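Local coordinates for glycosyl hydrolase family 2, TIM barrel domain protein (Parabacteroides merdae ATCC 43184, PDB 6DXU) that probably hydrolyses beta-glucuronide conjugates in the human gut, as a bacterial beta-glucuronidase of glycoside hydrolase family 2, at residues Tyr39-Leu44 with Asn85-Pro90; Ser179-Phe184 with Pro434-Thr439; Leu190-Asn195 with Val339-Thr344; Pro592-Ser597 with Gly613-Asp618. All coordinates share one frame; numbering follows the deposited sequence.

Overall arrangement
Contact 1 lies at the surface and joins two parts of the sugar-binding domain, whereas contacts 2, 3 and 4 are buried. Contacts 2 and 3 both fasten that domain to the TIM barrel, through loops that follow different barrel strands, and contact 4 closes a loop within the barrel. A lysine-tyrosine CH-pi contact and one backbone bond make contact 1. A serine-aspartate bond holds contact 2, while an amide-ring stack and a water serve contact 3; contact 4 combines several backbone bonds with apolar packing. Contacts 1 and 2 both reach the second subunit. Contact 4 touches contacts 2 and 3, Phe596 meeting Asp183 and Lys594 meeting Met343.

Contact 1: Tyr39-Leu44 with Asn85-Pro90; sequences YLKGDL and NYYEGP
Lys41 lies obliquely over one face of the Tyr87 ring. Its CE makes a CH-pi contact, 4.0 Å from the centroid of the Tyr87 ring and 26° off the ring normal, while CG passes 4.1 Å from Tyr87 CZ, leaving the aliphatic chain to touch the ring at two points. The bend at the last torsion brings NZ to 3.7 Å from Tyr87 CE1. Beside this, Gly42 N donates to Pro90 O over 2.9 Å with 133° at the hydrogen. Pro90 O lies at the edge of the Tyr87 ring, in its plane, and also receives Tyr87 OH; the 2.5 Å between them is unusually short and its exact value doubtful, but the oxygen appears to take two donors. Asp43 CB rests 3.8 Å from Pro90 CG, the two side chains at about a right angle. These pairs form where strand 37-41 runs out of the antiparallel sheet of the sugar-binding domain, next to the start of its neighbour, strand 90-97. Gly42 turns the chain there with backbone angles that a CB would not tolerate. Tyr87 reaches back over Gly89, whose N lies on the ring face opposite Lys41, because Tyr87 CG is anti to Tyr87 N (chi1 178°). With an alanine here, Lys41 would probably lose the surface it lies on, and Pro90 O one of its donors. Further out, Tyr87 N bonds to Asp78, a sodium ligand, and the Asp43 carboxylate is held by Trp92 and Arg167. Lys41 also packs against Lys41 of the second subunit.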
loop_
_atom_site.group_PDB
_atom_site.type_symbol
_atom_site.label_atom_id
_atom_site.label_comp_id
_atom_site.label_asym_id
_atom_site.label_seq_id
_atom_site.Cartn_x
_atom_site.Cartn_y
_atom_site.Cartn_z
ATOM N N TYR D 39 28.602 -6.646 -14.229
ATOM C CA TYR D 39 27.366 -6.104 -14.772
ATOM C C TYR D 39 26.500 -7.245 -15.290
ATOM O O TYR D 39 27.003 -8.153 -15.962
ATOM C CB TYR D 39 27.667 -5.130 -15.914
ATOM C CG TYR D 39 26.494 -4.848 -16.830
ATOM C CD1 TYR D 39 25.361 -4.222 -16.352
ATOM C CD2 TYR D 39 26.536 -5.181 -18.178
ATOM C CE1 TYR D 39 24.284 -3.959 -17.181
ATOM C CE2 TYR D 39 25.468 -4.908 -19.018
ATOM C CZ TYR D 39 24.342 -4.293 -18.503
ATOM O OH TYR D 39 23.254 -4.014 -19.300
ATOM N N LEU D 40 25.201 -7.186 -14.994
ATOM C CA LEU D 40 24.236 -8.141 -15.531
ATOM C C LEU D 40 23.126 -7.369 -16.238
ATOM O O LEU D 40 22.420 -6.572 -15.610
ATOM C CB LEU D 40 23.641 -9.022 -14.432
ATOM C CG LEU D 40 22.597 -10.022 -14.950
ATOM C CD1 LEU D 40 23.306 -11.122 -15.763
ATOM C CD2 LEU D 40 21.834 -10.641 -13.814
ATOM N N LYS D 41 22.973 -7.599 -17.540
ATOM C CA LYS D 41 21.825 -7.072 -18.262
ATOM C C LYS D 41 20.586 -7.866 -17.860
ATOM O O LYS D 41 20.561 -9.094 -17.980
ATOM C CB LYS D 41 22.061 -7.155 -19.767
ATOM C CG LYS D 41 20.873 -6.716 -20.637
ATOM C CD LYS D 41 21.110 -7.085 -22.115
ATOM C CE LYS D 41 19.868 -6.905 -23.009
ATOM N NZ LYS D 41 18.759 -7.890 -22.723
ATOM N N GLY D 42 19.584 -7.188 -17.337
ATOM C CA GLY D 42 18.367 -7.858 -16.920
ATOM C C GLY D 42 18.243 -7.904 -15.407
ATOM O O GLY D 42 19.154 -7.551 -14.661
ATOM N N ASP D 43 17.089 -8.378 -14.956
ATOM C CA ASP D 43 16.780 -8.305 -13.539
ATOM C C ASP D 43 17.189 -9.580 -12.809
ATOM O O ASP D 43 17.344 -10.646 -13.403
ATOM C CB ASP D 43 15.289 -8.051 -13.351
ATOM C CG ASP D 43 14.990 -7.089 -12.217
ATOM O OD1 ASP D 43 15.915 -6.687 -11.475
ATOM O OD2 ASP D 43 13.800 -6.744 -12.053
ATOM N N LEU D 44 17.392 -9.445 -11.503
ATOM C CA LEU D 44 17.516 -10.579 -10.599
ATOM C C LEU D 44 16.150 -10.879 -9.984
ATOM O O LEU D 44 15.245 -10.041 -9.988
ATOM C CB LEU D 44 18.510 -10.284 -9.482
ATOM C CG LEU D 44 19.933 -10.004 -9.954
ATOM C CD1 LEU D 44 20.747 -9.577 -8.759
ATOM C CD2 LEU D 44 20.494 -11.272 -10.597
ATOM N N ASN D 85 16.693 -2.562 -31.357
ATOM C CA ASN D 85 16.232 -1.472 -30.500
ATOM C C ASN D 85 17.120 -1.423 -29.261
ATOM O O ASN D 85 17.356 -2.458 -28.625
ATOM C CB ASN D 85 14.780 -1.713 -30.041
ATOM C CG ASN D 85 13.821 -2.014 -31.175
ATOM O OD1 ASN D 85 13.745 -1.264 -32.142
ATOM N ND2 ASN D 85 13.032 -3.104 -31.033
ATOM N N TYR D 86 17.595 -0.235 -28.892
ATOM C CA TYR D 86 18.454 -0.144 -27.717
ATOM C C TYR D 86 17.711 -0.595 -26.460
ATOM O O TYR D 86 16.493 -0.454 -26.338
ATOM C CB TYR D 86 19.007 1.275 -27.542
ATOM C CG TYR D 86 18.126 2.329 -26.894
ATOM C CD1 TYR D 86 16.977 2.811 -27.520
ATOM C CD2 TYR D 86 18.499 2.909 -25.674
ATOM C CE1 TYR D 86 16.182 3.817 -26.906
ATOM C CE2 TYR D 86 17.741 3.910 -25.078
ATOM C CZ TYR D 86 16.588 4.370 -25.696
ATOM O OH TYR D 86 15.853 5.373 -25.084
ATOM N N TYR D 87 18.468 -1.150 -25.518
ATOM C CA TYR D 87 17.881 -1.779 -24.344
ATOM C C TYR D 87 17.378 -0.728 -23.366
ATOM O O TYR D 87 18.146 0.130 -22.914
ATOM C CB TYR D 87 18.911 -2.667 -23.654
ATOM C CG TYR D 87 18.393 -3.319 -22.388
ATOM C CD1 TYR D 87 17.428 -4.326 -22.439
ATOM C CD2 TYR D 87 18.880 -2.937 -21.136
ATOM C CE1 TYR D 87 16.968 -4.936 -21.270
ATOM C CE2 TYR D 87 18.424 -3.534 -19.966
ATOM C CZ TYR D 87 17.466 -4.533 -20.044
ATOM O OH TYR D 87 17.016 -5.132 -18.886
ATOM N N GLU D 88 16.100 -0.823 -23.013
ATOM C CA GLU D 88 15.485 -0.013 -21.970
ATOM C C GLU D 88 14.890 -0.984 -20.955
ATOM O O GLU D 88 13.830 -1.576 -21.185
ATOM C CB GLU D 88 14.439 0.918 -22.571
ATOM C CG GLU D 88 15.060 2.036 -23.426
ATOM C CD GLU D 88 14.011 3.019 -23.924
ATOM O OE1 GLU D 88 13.427 2.789 -25.015
ATOM O OE2 GLU D 88 13.754 3.997 -23.194
ATOM N N GLY D 89 15.572 -1.166 -19.831
ATOM C CA GLY D 89 15.141 -2.150 -18.871
ATOM C C GLY D 89 16.073 -2.150 -17.678
ATOM O O GLY D 89 16.927 -1.275 -17.534
ATOM N N PRO D 90 15.908 -3.119 -16.791
ATOM C CA PRO D 90 16.759 -3.183 -15.603
ATOM C C PRO D 90 18.098 -3.861 -15.873
ATOM O O PRO D 90 18.272 -4.654 -16.799
ATOM C CB PRO D 90 15.919 -4.003 -14.613
ATOM C CG PRO D 90 15.056 -4.868 -15.486
ATOM C CD PRO D 90 14.759 -4.044 -16.718
#

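Contact 2: Ser179-Phe184 with Pro434-Thr439; sequences SDLADF and PNDFNT
Residues Ser179 to Ala182 form a type I beta turn that faces the irregular backbone of 434-439, the closest pair of CA atoms, those of Ser179 and Asp436, being 7.4 Å apart. Within the turn Ser179 OG accepts from Leu181 N at 2.9 Å and a straight 162°, an ST turn. A chi1 of 167° swings OG beside the carbonyl carbon, from where it also gives its proton to Asp436 OD2 in a short 2.5 Å bond that arrives from above the carboxylate plane. One hydroxyl thereby ties the turn together and links it to the barrel loop. A water adds a second route, accepting from Asp180 N and donating to Asp436 OD2. The Leu181 and Asp436 side chains approach head-on, Leu181 CD1 lying 3.3 Å from Asp436 OD1 and 3.4 Å from Pro434 O. Asp436 OD1 is satisfied elsewhere, by a salt bridge to Arg52 of the second subunit, which also binds Asn435 O. The contact joins the loop after strand 162-169 of the sugar-binding domain to the loop between barrel strand 422-429 and helix 442-459, and helix 48-51 of the second subunit packs alongside through its Glu49.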
loop_
_atom_site.group_PDB
_atom_site.type_symbol
_atom_site.label_atom_id
_atom_site.label_comp_id
_atom_site.label_asym_id
_atom_site.label_seq_id
_atom_site.Cartn_x
_atom_site.Cartn_y
_atom_site.Cartn_z
ATOM N N SER D 179 10.780 12.018 -22.070
ATOM C CA SER D 179 9.892 11.215 -22.899
ATOM C C SER D 179 10.680 10.414 -23.926
ATOM O O SER D 179 11.656 10.910 -24.505
ATOM C CB SER D 179 8.905 12.133 -23.625
ATOM O OG SER D 179 8.227 11.435 -24.656
ATOM N N ASP D 180 10.229 9.183 -24.186
ATOM C CA ASP D 180 10.797 8.393 -25.274
ATOM C C ASP D 180 10.495 8.978 -26.645
ATOM O O ASP D 180 10.996 8.458 -27.644
ATOM C CB ASP D 180 10.286 6.938 -25.199
ATOM C CG ASP D 180 11.001 6.133 -24.111
ATOM O OD1 ASP D 180 12.209 5.854 -24.277
ATOM O OD2 ASP D 180 10.375 5.818 -23.082
ATOM N N LEU D 181 9.675 10.026 -26.734
ATOM C CA LEU D 181 9.555 10.729 -28.008
ATOM C C LEU D 181 10.783 11.576 -28.307
ATOM O O LEU D 181 10.937 12.054 -29.435
ATOM C CB LEU D 181 8.310 11.620 -28.006
ATOM C CG LEU D 181 6.987 10.871 -27.804
ATOM C CD1 LEU D 181 5.832 11.852 -27.633
ATOM C CD2 LEU D 181 6.711 9.944 -28.966
ATOM N N ALA D 182 11.646 11.780 -27.322
ATOM C CA ALA D 182 12.783 12.669 -27.486
ATOM C C ALA D 182 13.792 12.080 -28.469
ATOM O O ALA D 182 13.858 10.863 -28.691
ATOM C CB ALA D 182 13.452 12.941 -26.136
ATOM N N ASP D 183 14.565 12.980 -29.078
ATOM C CA ASP D 183 15.594 12.678 -30.082
ATOM C C ASP D 183 16.939 12.358 -29.439
ATOM O O ASP D 183 17.982 12.837 -29.890
ATOM C CB ASP D 183 15.702 13.858 -31.050
ATOM C CG ASP D 183 16.594 13.573 -32.279
ATOM O OD1 ASP D 183 16.659 12.414 -32.758
ATOM O OD2 ASP D 183 17.246 14.529 -32.757
ATOM N N PHE D 184 16.945 11.568 -28.364
ATOM C CA PHE D 184 18.191 11.096 -27.764
ATOM C C PHE D 184 17.866 9.849 -26.957
ATOM O O PHE D 184 16.710 9.607 -26.605
ATOM C CB PHE D 184 18.879 12.167 -26.892
ATOM C CG PHE D 184 18.077 12.618 -25.677
ATOM C CD1 PHE D 184 17.166 13.662 -25.778
ATOM C CD2 PHE D 184 18.265 12.020 -24.438
ATOM C CE1 PHE D 184 16.446 14.086 -24.671
ATOM C CE2 PHE D 184 17.532 12.433 -23.315
ATOM C CZ PHE D 184 16.622 13.466 -23.440
ATOM N N PRO D 434 2.944 16.493 -28.645
ATOM C CA PRO D 434 2.009 15.640 -27.892
ATOM C C PRO D 434 2.262 14.148 -28.029
ATOM O O PRO D 434 3.216 13.722 -28.688
ATOM C CB PRO D 434 0.660 15.999 -28.512
ATOM C CG PRO D 434 1.023 16.186 -29.980
ATOM C CD PRO D 434 2.419 16.820 -29.984
ATOM N N ASN D 435 1.407 13.367 -27.361
ATOM C CA ASN D 435 1.129 11.956 -27.630
ATOM C C ASN D 435 1.825 10.965 -26.694
ATOM O O ASN D 435 1.773 9.757 -26.942
ATOM C CB ASN D 435 1.447 11.572 -29.084
ATOM C CG ASN D 435 0.584 10.415 -29.571
ATOM O OD1 ASN D 435 -0.504 10.172 -29.035
ATOM N ND2 ASN D 435 1.077 9.679 -30.558
ATOM N N ASP D 436 2.428 11.417 -25.594
ATOM C CA ASP D 436 2.721 10.418 -24.562
ATOM C C ASP D 436 1.488 10.075 -23.726
ATOM O O ASP D 436 1.528 9.126 -22.929
ATOM C CB ASP D 436 3.853 10.881 -23.639
ATOM C CG ASP D 436 5.223 10.353 -24.077
ATOM O OD1 ASP D 436 5.303 9.697 -25.135
ATOM O OD2 ASP D 436 6.222 10.590 -23.360
ATOM N N PHE D 437 0.392 10.807 -23.907
ATOM C CA PHE D 437 -0.850 10.585 -23.184
ATOM C C PHE D 437 -2.010 10.699 -24.165
ATOM O O PHE D 437 -1.876 11.292 -25.236
ATOM C CB PHE D 437 -1.005 11.594 -22.026
ATOM C CG PHE D 437 0.193 11.644 -21.131
ATOM C CD1 PHE D 437 0.271 10.821 -20.016
ATOM C CD2 PHE D 437 1.279 12.458 -21.447
ATOM C CE1 PHE D 437 1.402 10.838 -19.213
ATOM C CE2 PHE D 437 2.404 12.479 -20.642
ATOM C CZ PHE D 437 2.468 11.667 -19.536
ATOM N N ASN D 438 -3.159 10.135 -23.789
ATOM C CA ASN D 438 -4.320 10.222 -24.668
ATOM C C ASN D 438 -5.019 11.574 -24.593
ATOM O O ASN D 438 -6.051 11.752 -25.246
ATOM C CB ASN D 438 -5.335 9.113 -24.359
ATOM C CG ASN D 438 -6.040 9.303 -23.023
ATOM O OD1 ASN D 438 -5.555 10.003 -22.134
ATOM N ND2 ASN D 438 -7.200 8.669 -22.881
ATOM N N THR D 439 -4.511 12.516 -23.803
ATOM C CA THR D 439 -4.996 13.888 -23.828
ATOM C C THR D 439 -3.800 14.819 -23.883
ATOM O O THR D 439 -2.686 14.444 -23.515
ATOM C CB THR D 439 -5.842 14.246 -22.598
ATOM O OG1 THR D 439 -5.052 14.084 -21.416
ATOM C CG2 THR D 439 -7.073 13.357 -22.504
HETATM O O HOH W 1 8.211 8.502 -22.140
#

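Contact 3: Leu190-Asn195 with Val339-Thr344; sequences LYRYLN and VAQAMT
The loop between barrel strand 323-331 and helix 345-357 meets the sugar-binding domain where Gln341 stacks on Tyr191, on the segment that leads into strand 194-199. In this loop a type II' turn ends at Ala342, itself the centre of an inverse gamma turn. The Gln341 amide lies flat over one face of the Tyr191 ring, the two planes only 8° apart, with OE1 3.3 Å from Tyr191 CE1. Nearer the backbone, Gln341 CG sits 3.8 Å from the centroid of the Tyr191 ring in a CH-pi contact. The glutamine reaches along the ring because CG is anti to the backbone N (chi1 -171°) and the chain stays extended. Next along the chain, Ala342 CA points its hydrogen almost straight at Tyr191 O over 3.3 Å. A water lies 2.7 Å from both Tyr191 O and Met343 O, although more acceptors surround it than it has protons. Tyr193 OH touches Thr344 CA at 3.4 Å and accepts from Glu345 N, while Thr344 is the N-cap of helix 345-357. Glu334 takes Gln341 NE2 and also forms a salt bridge with Arg192 NE. Segments 190-195 and 339-344 therefore meet through a stack, a CA-H...O contact and a water, their direct polar bonds going to residues outside them such as Glu345 and Glu334, and the bond from NE2 to Glu334 probably fixes which way the amide is turned on the ring.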
loop_
_atom_site.group_PDB
_atom_site.type_symbol
_atom_site.label_atom_id
_atom_site.label_comp_id
_atom_site.label_asym_id
_atom_site.label_seq_id
_atom_site.Cartn_x
_atom_site.Cartn_y
_atom_site.Cartn_z
ATOM N N LEU D 190 25.320 2.903 -14.578
ATOM C CA LEU D 190 26.179 3.740 -13.736
ATOM C C LEU D 190 27.129 4.531 -14.636
ATOM O O LEU D 190 28.350 4.344 -14.647
ATOM C CB LEU D 190 26.934 2.878 -12.727
ATOM C CG LEU D 190 26.077 2.256 -11.607
ATOM C CD1 LEU D 190 26.881 1.277 -10.718
ATOM C CD2 LEU D 190 25.432 3.336 -10.745
ATOM N N TYR D 191 26.534 5.436 -15.419
ATOM C CA TYR D 191 27.262 6.047 -16.521
ATOM C C TYR D 191 27.981 7.342 -16.145
ATOM O O TYR D 191 28.676 7.912 -16.994
ATOM C CB TYR D 191 26.335 6.287 -17.720
ATOM C CG TYR D 191 24.977 6.918 -17.446
ATOM C CD1 TYR D 191 23.815 6.375 -18.004
ATOM C CD2 TYR D 191 24.862 8.100 -16.728
ATOM C CE1 TYR D 191 22.564 6.984 -17.806
ATOM C CE2 TYR D 191 23.628 8.709 -16.512
ATOM C CZ TYR D 191 22.483 8.152 -17.057
ATOM O OH TYR D 191 21.263 8.763 -16.847
ATOM N N ARG D 192 27.855 7.810 -14.904
ATOM C CA ARG D 192 28.747 8.828 -14.371
ATOM C C ARG D 192 29.402 8.249 -13.128
ATOM O O ARG D 192 28.901 7.287 -12.547
ATOM C CB ARG D 192 28.016 10.130 -13.999
ATOM C CG ARG D 192 27.357 10.845 -15.167
ATOM C CD ARG D 192 26.870 12.217 -14.705
ATOM N NE ARG D 192 25.935 12.801 -15.666
ATOM C CZ ARG D 192 24.936 13.606 -15.333
ATOM N NH1 ARG D 192 24.735 13.917 -14.058
ATOM N NH2 ARG D 192 24.140 14.091 -16.276
ATOM N N TYR D 193 30.526 8.842 -12.732
ATOM C CA TYR D 193 31.315 8.309 -11.629
ATOM C C TYR D 193 30.476 8.082 -10.388
ATOM O O TYR D 193 29.648 8.914 -10.005
ATOM C CB TYR D 193 32.453 9.256 -11.263
ATOM C CG TYR D 193 33.537 9.325 -12.309
ATOM C CD1 TYR D 193 34.266 8.186 -12.660
ATOM C CD2 TYR D 193 33.813 10.511 -12.966
ATOM C CE1 TYR D 193 35.258 8.245 -13.631
ATOM C CE2 TYR D 193 34.819 10.578 -13.943
ATOM C CZ TYR D 193 35.529 9.447 -14.262
ATOM O OH TYR D 193 36.518 9.502 -15.230
ATOM N N LEU D 194 30.758 6.969 -9.731
ATOM C CA LEU D 194 30.224 6.660 -8.419
ATOM C C LEU D 194 31.385 6.784 -7.448
ATOM O O LEU D 194 32.404 6.107 -7.615
ATOM C CB LEU D 194 29.627 5.249 -8.394
ATOM C CG LEU D 194 29.288 4.656 -7.015
ATOM C CD1 LEU D 194 28.326 5.574 -6.247
ATOM C CD2 LEU D 194 28.689 3.250 -7.160
ATOM N N ASN D 195 31.223 7.621 -6.435
ATOM C CA ASN D 195 32.308 7.950 -5.524
ATOM C C ASN D 195 32.027 7.356 -4.158
ATOM O O ASN D 195 30.898 7.434 -3.652
ATOM C CB ASN D 195 32.479 9.465 -5.373
ATOM C CG ASN D 195 32.583 10.176 -6.707
ATOM O OD1 ASN D 195 33.601 10.070 -7.384
ATOM N ND2 ASN D 195 31.529 10.900 -7.093
ATOM N N VAL D 339 31.170 4.166 -25.720
ATOM C CA VAL D 339 30.846 4.179 -24.295
ATOM C C VAL D 339 29.455 4.734 -24.007
ATOM O O VAL D 339 28.997 4.681 -22.862
ATOM C CB VAL D 339 31.900 4.989 -23.510
ATOM C CG1 VAL D 339 33.276 4.388 -23.680
ATOM C CG2 VAL D 339 31.876 6.455 -23.931
ATOM N N ALA D 340 28.775 5.270 -25.022
ATOM C CA ALA D 340 27.452 5.909 -24.834
ATOM C C ALA D 340 27.616 6.986 -23.765
ATOM O O ALA D 340 28.555 7.797 -23.851
ATOM C CB ALA D 340 26.378 4.851 -24.529
ATOM N N GLN D 341 26.771 7.021 -22.725
ATOM C CA GLN D 341 26.841 8.119 -21.765
ATOM C C GLN D 341 28.057 8.031 -20.842
ATOM O O GLN D 341 28.379 9.021 -20.175
ATOM C CB GLN D 341 25.545 8.185 -20.929
ATOM C CG GLN D 341 25.469 9.465 -20.065
ATOM C CD GLN D 341 24.042 9.909 -19.798
ATOM O OE1 GLN D 341 23.081 9.250 -20.203
ATOM N NE2 GLN D 341 23.898 11.034 -19.109
ATOM N N ALA D 342 28.762 6.895 -20.806
ATOM C CA ALA D 342 29.830 6.660 -19.824
ATOM C C ALA D 342 31.168 7.309 -20.224
ATOM O O ALA D 342 32.201 6.650 -20.372
ATOM C CB ALA D 342 29.995 5.160 -19.621
ATOM N N MET D 343 31.154 8.634 -20.353
ATOM C CA MET D 343 32.387 9.370 -20.657
ATOM C C MET D 343 33.250 9.542 -19.413
ATOM O O MET D 343 32.737 9.741 -18.307
ATOM C CB MET D 343 32.061 10.738 -21.245
ATOM C CG MET D 343 31.324 10.647 -22.577
ATOM S SD MET D 343 31.019 12.261 -23.323
ATOM C CE MET D 343 32.689 12.749 -23.785
ATOM N N THR D 344 34.567 9.474 -19.597
ATOM C CA THR D 344 35.501 9.690 -18.508
ATOM C C THR D 344 35.837 11.177 -18.385
ATOM O O THR D 344 35.559 11.980 -19.275
ATOM C CB THR D 344 36.790 8.908 -18.724
ATOM O OG1 THR D 344 37.454 9.427 -19.882
ATOM C CG2 THR D 344 36.494 7.405 -18.883
HETATM O O HOH W 2 30.224 10.119 -17.433
#

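Contact 4: Pro592-Ser597 with Gly613-Asp618; sequences PFKDFS and GVVERD
In the long connection from the last TIM-barrel strand, 587-589, to helix 623-632, which also carries the paired strands 596-597 and 609-610, a single beta bridge joins Lys594 to Val615. Its straightest bond runs from Asp595 N to Val615 O, 2.9 Å and 165° at the hydrogen. Phe593 O takes two weak bonds, from Val614 N and Val615 N, each 3.0 Å long. Gly613 N adds a weak bond to Asp595 OD1, whose charge is met by Lys622; a CB on Gly613 would clash with Asp595 N. On the apolar side, Val615 CG2 stands over one face of the Phe593 ring, 4.0 Å from its centroid, and Val614 CG2 approaches the same ring at CD1. The phenylalanine turns its ring to these valines with CG anti to the backbone N (chi1 -176°), and Met354 of helix 345-357 packs against both Phe593 and Val615. The extended chain of Arg617 passes Asp595 O, its CG 3.4 Å away, and buries that oxygen, which has no hydrogen-bond partner; one face of the guanidinium lies over Ser597 CB. Asp335 binds both Arg617 NE and Ser597 N, while Arg617 NH1 reaches Leu783 O. A leucine in place of this arginine would probably leave Asp335 without its salt-bridge mate and Leu783 O without this donor. A water bridges the two segments, donating to Asp595 OD2 and accepting from Arg617 N at 3.0 Å.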
loop_
_atom_site.group_PDB
_atom_site.type_symbol
_atom_site.label_atom_id
_atom_site.label_comp_id
_atom_site.label_asym_id
_atom_site.label_seq_id
_atom_site.Cartn_x
_atom_site.Cartn_y
_atom_site.Cartn_z
ATOM N N PRO D 592 24.219 20.021 -32.822
ATOM C CA PRO D 592 25.004 20.093 -31.594
ATOM C C PRO D 592 26.471 20.267 -31.945
ATOM O O PRO D 592 26.834 20.343 -33.127
ATOM C CB PRO D 592 24.797 18.718 -30.983
ATOM C CG PRO D 592 24.904 17.821 -32.230
ATOM C CD PRO D 592 24.267 18.651 -33.374
ATOM N N PHE D 593 27.325 20.254 -30.925
ATOM C CA PHE D 593 28.759 20.250 -31.181
ATOM C C PHE D 593 29.207 18.935 -31.812
ATOM O O PHE D 593 29.996 18.928 -32.770
ATOM C CB PHE D 593 29.512 20.497 -29.880
ATOM C CG PHE D 593 30.995 20.594 -30.049
ATOM C CD1 PHE D 593 31.547 21.598 -30.823
ATOM C CD2 PHE D 593 31.837 19.698 -29.411
ATOM C CE1 PHE D 593 32.919 21.709 -30.968
ATOM C CE2 PHE D 593 33.202 19.801 -29.542
ATOM C CZ PHE D 593 33.754 20.810 -30.320
ATOM N N LYS D 594 28.748 17.809 -31.259
ATOM C CA LYS D 594 29.261 16.494 -31.622
ATOM C C LYS D 594 28.118 15.556 -31.979
ATOM O O LYS D 594 27.087 15.535 -31.290
ATOM C CB LYS D 594 30.094 15.906 -30.470
ATOM C CG LYS D 594 30.775 14.581 -30.788
ATOM C CD LYS D 594 31.565 14.072 -29.595
ATOM C CE LYS D 594 30.609 13.401 -28.580
ATOM N NZ LYS D 594 31.273 13.140 -27.253
ATOM N N ASP D 595 28.302 14.782 -33.063
ATOM C CA ASP D 595 27.351 13.715 -33.403
ATOM C C ASP D 595 27.022 12.891 -32.164
ATOM O O ASP D 595 27.911 12.578 -31.363
ATOM C CB ASP D 595 27.938 12.770 -34.466
ATOM C CG ASP D 595 28.011 13.384 -35.872
ATOM O OD1 ASP D 595 27.517 14.512 -36.110
ATOM O OD2 ASP D 595 28.579 12.702 -36.752
ATOM N N PHE D 596 25.748 12.506 -32.022
ATOM C CA PHE D 596 25.304 11.716 -30.884
ATOM C C PHE D 596 24.220 10.747 -31.330
ATOM O O PHE D 596 23.532 10.959 -32.333
ATOM C CB PHE D 596 24.766 12.595 -29.750
ATOM C CG PHE D 596 23.525 13.341 -30.121
ATOM C CD1 PHE D 596 22.266 12.806 -29.878
ATOM C CD2 PHE D 596 23.620 14.574 -30.744
ATOM C CE1 PHE D 596 21.120 13.499 -30.235
ATOM C CE2 PHE D 596 22.485 15.272 -31.121
ATOM C CZ PHE D 596 21.222 14.730 -30.850
ATOM N N SER D 597 24.058 9.682 -30.554
ATOM C CA SER D 597 23.112 8.634 -30.911
ATOM C C SER D 597 21.683 8.998 -30.522
ATOM O O SER D 597 21.435 9.651 -29.506
ATOM C CB SER D 597 23.509 7.309 -30.256
ATOM O OG SER D 597 22.517 6.314 -30.512
ATOM N N GLY D 613 26.434 17.229 -35.893
ATOM C CA GLY D 613 27.592 17.761 -35.208
ATOM C C GLY D 613 28.603 18.346 -36.175
ATOM O O GLY D 613 28.611 18.042 -37.363
ATOM N N VAL D 614 29.437 19.251 -35.654
ATOM C CA VAL D 614 30.622 19.680 -36.386
ATOM C C VAL D 614 31.819 18.844 -35.991
ATOM O O VAL D 614 32.925 19.042 -36.516
ATOM C CB VAL D 614 30.867 21.190 -36.187
ATOM C CG1 VAL D 614 29.635 21.957 -36.600
ATOM C CG2 VAL D 614 31.265 21.511 -34.752
ATOM N N VAL D 615 31.622 17.899 -35.086
ATOM C CA VAL D 615 32.636 16.944 -34.676
ATOM C C VAL D 615 31.993 15.566 -34.707
ATOM O O VAL D 615 30.812 15.421 -34.364
ATOM C CB VAL D 615 33.170 17.293 -33.271
ATOM C CG1 VAL D 615 34.150 16.248 -32.802
ATOM C CG2 VAL D 615 33.826 18.696 -33.294
ATOM N N GLU D 616 32.753 14.560 -35.148
ATOM C CA GLU D 616 32.239 13.195 -35.147
ATOM C C GLU D 616 32.183 12.650 -33.720
ATOM O O GLU D 616 32.821 13.169 -32.798
ATOM C CB GLU D 616 33.120 12.275 -36.008
ATOM C CG GLU D 616 33.259 12.706 -37.494
ATOM C CD GLU D 616 34.093 11.706 -38.295
ATOM O OE1 GLU D 616 33.726 10.512 -38.303
ATOM O OE2 GLU D 616 35.121 12.103 -38.888
ATOM N N ARG D 617 31.437 11.557 -33.558
ATOM C CA ARG D 617 31.160 11.003 -32.238
ATOM C C ARG D 617 32.415 10.485 -31.546
ATOM O O ARG D 617 32.375 10.219 -30.337
ATOM C CB ARG D 617 30.088 9.902 -32.372
ATOM C CG ARG D 617 29.405 9.497 -31.078
ATOM C CD ARG D 617 28.200 8.585 -31.360
ATOM N NE ARG D 617 27.559 8.077 -30.146
ATOM C CZ ARG D 617 27.629 6.808 -29.744
ATOM N NH1 ARG D 617 28.316 5.909 -30.459
ATOM N NH2 ARG D 617 27.009 6.436 -28.627
ATOM N N ASP D 618 33.537 10.369 -32.270
ATOM C CA ASP D 618 34.806 9.945 -31.698
ATOM C C ASP D 618 35.807 11.095 -31.541
ATOM O O ASP D 618 36.999 10.840 -31.328
ATOM C CB ASP D 618 35.412 8.832 -32.559
ATOM C CG ASP D 618 35.831 9.318 -33.945
ATOM O OD1 ASP D 618 35.617 10.511 -34.282
ATOM O OD2 ASP D 618 36.355 8.488 -34.710
HETATM O O HOH W 3 29.871 10.560 -35.886
#